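Local coordinates for protein putative platelet activating factor (Streptococcus pneumoniae, PDB 2HSJ) that is of unknown function but, as a member of the GDSL-like (SGNH) lipase/acylhydrolase family, probably hydrolyses ester or related acyl bonds, at residues Glu18-Lys23 / Gly64-Gln69. Sequence-based numbering, arbitrary orientation.
Sequences EKIQTK and GIRGYQ
Two flat groups of 64-69 meet helix 3-30: the ring of Y68 takes the amide of Q21 at its edge, and the guanidinium of R66 has CD1 of I20 over one face. One face of the Y68 ring is packed within its own segment by CB of I65, which stands 3.9 Å above the plane toward the rim. Q21 NE2 lies in the ring plane and donates a nearly straight hydrogen bond to Y68 OH (2.9 Å, 163° at the hydrogen). The hydroxyl oxygen sits almost in the amide plane, while amide and ring are turned 64° from each other. Beyond CG the Q21 side chain reaches straight out, carrying the amide from the helix to the phenol. The same hydroxyl is also hydrogen-bonded to H80, so Q21 and H80 together grip the buried tyrosine oxygen.

I20 CD1 lies 3.7 Å from R66 NH2 and 3.8 Å from R66 NE, the two side chains crossing at about a right angle. The arginine chain bends at chi3 (70°), which turns NE off the line of the preceding carbons, and R66 NH2 forms a salt bridge with E46. Between these polar ends runs an aliphatic contact. I65 CD1 packs 3.6 Å from Q21 CG, and I65 CG1 is 3.8 Å from I20 CG2, the two isoleucine side chains running antiparallel.

Residues I65 to Y68 form a type II turn, closed by Y68 N to I65 O, with G67 at positive phi. G67 N bonds to S43 OG and Y68 O to N96 ND2. The long N-terminal helix thus packs against the glycine-bearing loop after edge strand 60-64, which, as in other α/β/α SGNH hydrolases, probably lines the oxyanion hole beside S43 and N96.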
ATOM      1  N   GLU D  18      10.361   7.727 -26.459  1.00 15.25           N
ATOM      2  CA  GLU D  18       9.943   6.385 -26.821  1.00 16.77           C
ATOM      3  C   GLU D  18      10.421   5.350 -25.783  1.00 14.19           C
ATOM      4  O   GLU D  18       9.651   4.457 -25.402  1.00 14.73           O
ATOM      5  CB  GLU D  18      10.497   6.032 -28.206  1.00 17.11           C
ATOM      6  CG  GLU D  18      10.166   4.628 -28.674  1.00 22.62           C
ATOM      7  CD  GLU D  18      10.827   4.278 -29.998  1.00 22.82           C
ATOM      8  OE1 GLU D  18      10.963   5.192 -30.864  1.00 29.74           O
ATOM      9  OE2 GLU D  18      11.217   3.094 -30.174  1.00 28.27           O
ATOM     10  N   LYS D  19      11.651   5.503 -25.293  1.00 14.18           N
ATOM     11  CA  LYS D  19      12.156   4.609 -24.238  1.00 13.49           C
ATOM     12  C   LYS D  19      11.319   4.723 -22.960  1.00 12.49           C
ATOM     13  O   LYS D  19      11.053   3.723 -22.294  1.00 11.97           O
ATOM     14  CB  LYS D  19      13.619   4.908 -23.923  1.00 14.23           C
ATOM     15  CG  LYS D  19      14.564   4.405 -24.998  1.00 17.80           C
ATOM     16  CD  LYS D  19      15.950   5.086 -24.943  1.00 21.17           C
ATOM     17  CE  LYS D  19      16.632   4.952 -23.581  1.00 25.58           C
ATOM     18  NZ  LYS D  19      17.982   5.633 -23.556  1.00 26.62           N
ATOM     19  N   ILE D  20      10.941   5.948 -22.604  1.00 11.85           N
ATOM     20  CA  ILE D  20      10.150   6.116 -21.385  1.00 11.18           C
ATOM     21  C   ILE D  20       8.735   5.583 -21.576  1.00 11.16           C
ATOM     22  O   ILE D  20       8.195   4.943 -20.677  1.00 10.70           O
ATOM     23  CB  ILE D  20      10.149   7.567 -20.884  1.00 12.32           C
ATOM     24  CG1 ILE D  20      11.581   7.962 -20.516  1.00 14.36           C
ATOM     25  CG2 ILE D  20       9.197   7.712 -19.700  1.00 12.55           C
ATOM     26  CD1 ILE D  20      11.817   9.482 -20.421  1.00 14.71           C
ATOM     27  N   GLN D  21       8.162   5.788 -22.764  1.00  9.94           N
ATOM     28  CA  GLN D  21       6.851   5.199 -23.028  1.00 10.50           C
ATOM     29  C   GLN D  21       6.854   3.659 -22.895  1.00 10.59           C
ATOM     30  O   GLN D  21       5.928   3.058 -22.330  1.00 11.87           O
ATOM     31  CB  GLN D  21       6.392   5.635 -24.419  1.00 10.17           C
ATOM     32  CG  GLN D  21       6.044   7.093 -24.472  1.00 12.41           C
ATOM     33  CD  GLN D  21       5.949   7.658 -25.872  1.00 13.85           C
ATOM     34  OE1 GLN D  21       6.510   7.097 -26.820  1.00 14.05           O
ATOM     35  NE2 GLN D  21       5.267   8.806 -26.001  1.00 13.95           N
ATOM     36  N   THR D  22       7.920   3.031 -23.390  1.00 10.70           N
ATOM     37  CA  THR D  22       8.046   1.589 -23.299  1.00 11.34           C
ATOM     38  C   THR D  22       8.149   1.144 -21.828  1.00 10.77           C
ATOM     39  O   THR D  22       7.500   0.184 -21.387  1.00 11.78           O
ATOM     40  CB  THR D  22       9.262   1.126 -24.108  1.00 11.35           C
ATOM     41  OG1 THR D  22       9.003   1.385 -25.505  1.00 12.83           O
ATOM     42  CG2 THR D  22       9.537  -0.376 -23.873  1.00 12.03           C
ATOM     43  N   LYS D  23       8.953   1.880 -21.082  1.00  9.95           N
ATOM     44  CA  LYS D  23       9.139   1.638 -19.652  1.00 10.93           C
ATOM     45  C   LYS D  23       7.786   1.715 -18.939  1.00  9.59           C
ATOM     46  O   LYS D  23       7.409   0.801 -18.187  1.00 10.88           O
ATOM     47  CB  LYS D  23      10.091   2.694 -19.099  1.00 11.14           C
ATOM     48  CG  LYS D  23      10.471   2.508 -17.617  1.00 13.00           C
ATOM     49  CD  LYS D  23      11.269   3.652 -17.055  1.00 13.20           C
ATOM     50  CE  LYS D  23      11.892   3.290 -15.698  1.00 15.55           C
ATOM     51  NZ  LYS D  23      12.577   4.490 -15.061  1.00 14.58           N
ATOM     52  N   GLY D  64       5.133  11.312 -16.037  1.00 10.86           N
ATOM     53  CA  GLY D  64       5.565  12.455 -16.861  1.00 10.02           C
ATOM     54  C   GLY D  64       6.673  12.067 -17.831  1.00 10.39           C
ATOM     55  O   GLY D  64       7.416  11.095 -17.609  1.00 10.46           O
ATOM     56  N   ILE D  65       6.792  12.836 -18.911  1.00 10.01           N
ATOM     57  CA  ILE D  65       7.842  12.616 -19.906  1.00 10.54           C
ATOM     58  C   ILE D  65       8.381  13.948 -20.405  1.00 10.81           C
ATOM     59  O   ILE D  65       7.615  14.820 -20.863  1.00 11.19           O
ATOM     60  CB  ILE D  65       7.345  11.790 -21.120  1.00  9.83           C
ATOM     61  CG1 ILE D  65       6.788  10.448 -20.651  1.00 11.19           C
ATOM     62  CG2 ILE D  65       8.474  11.621 -22.161  1.00 10.06           C
ATOM     63  CD1 ILE D  65       6.484   9.430 -21.738  1.00 11.83           C
ATOM     64  N   ARG D  66       9.701  14.100 -20.338  1.00 10.84           N
ATOM     65  CA  ARG D  66      10.347  15.324 -20.804  1.00 12.26           C
ATOM     66  C   ARG D  66       9.949  15.654 -22.234  1.00 12.04           C
ATOM     67  O   ARG D  66       9.748  14.772 -23.070  1.00 10.72           O
ATOM     68  CB  ARG D  66      11.862  15.174 -20.730  1.00 13.23           C
ATOM     69  CG  ARG D  66      12.393  14.129 -21.766  1.00 15.47           C
ATOM     70  CD  ARG D  66      13.734  13.595 -21.452  1.00 22.16           C
ATOM     71  NE  ARG D  66      13.703  12.723 -20.290  1.00 20.81           N
ATOM     72  CZ  ARG D  66      14.751  12.020 -19.905  1.00 21.64           C
ATOM     73  NH1 ARG D  66      15.871  12.072 -20.628  1.00 21.17           N
ATOM     74  NH2 ARG D  66      14.684  11.266 -18.825  1.00 19.58           N
ATOM     75  N   GLY D  67       9.797  16.948 -22.483  1.00 12.30           N
ATOM     76  CA  GLY D  67       9.520  17.449 -23.810  1.00 13.07           C
ATOM     77  C   GLY D  67       8.110  17.180 -24.322  1.00 13.21           C
ATOM     78  O   GLY D  67       7.822  17.450 -25.501  1.00 14.48           O
ATOM     79  N   TYR D  68       7.210  16.682 -23.464  1.00 13.01           N
ATOM     80  CA  TYR D  68       5.902  16.234 -23.976  1.00 11.67           C
ATOM     81  C   TYR D  68       5.040  17.429 -24.352  1.00 12.06           C
ATOM     82  O   TYR D  68       5.172  18.507 -23.782  1.00 12.36           O
ATOM     83  CB  TYR D  68       5.156  15.451 -22.913  1.00 12.29           C
ATOM     84  CG  TYR D  68       4.735  14.042 -23.297  1.00 11.12           C
ATOM     85  CD1 TYR D  68       5.488  13.260 -24.192  1.00 12.38           C
ATOM     86  CD2 TYR D  68       3.608  13.456 -22.688  1.00 12.04           C
ATOM     87  CE1 TYR D  68       5.100  11.925 -24.474  1.00 11.75           C
ATOM     88  CE2 TYR D  68       3.241  12.151 -22.953  1.00 11.79           C
ATOM     89  CZ  TYR D  68       3.981  11.403 -23.820  1.00  9.84           C
ATOM     90  OH  TYR D  68       3.607  10.121 -24.079  1.00 11.56           O
ATOM     91  N   GLN D  69       4.183  17.193 -25.322  1.00 13.03           N
ATOM     92  CA  GLN D  69       3.207  18.160 -25.803  1.00 13.19           C
ATOM     93  C   GLN D  69       1.876  17.454 -25.795  1.00 12.51           C
ATOM     94  O   GLN D  69       1.820  16.232 -25.777  1.00 12.23           O
ATOM     95  CB  GLN D  69       3.506  18.578 -27.233  1.00 14.19           C
ATOM     96  CG  GLN D  69       4.817  19.300 -27.406  1.00 16.13           C
ATOM     97  CD  GLN D  69       5.160  19.479 -28.874  1.00 19.18           C
ATOM     98  OE1 GLN D  69       6.216  19.059 -29.326  1.00 22.63           O
ATOM     99  NE2 GLN D  69       4.262  20.091 -29.622  1.00 19.15           N
TER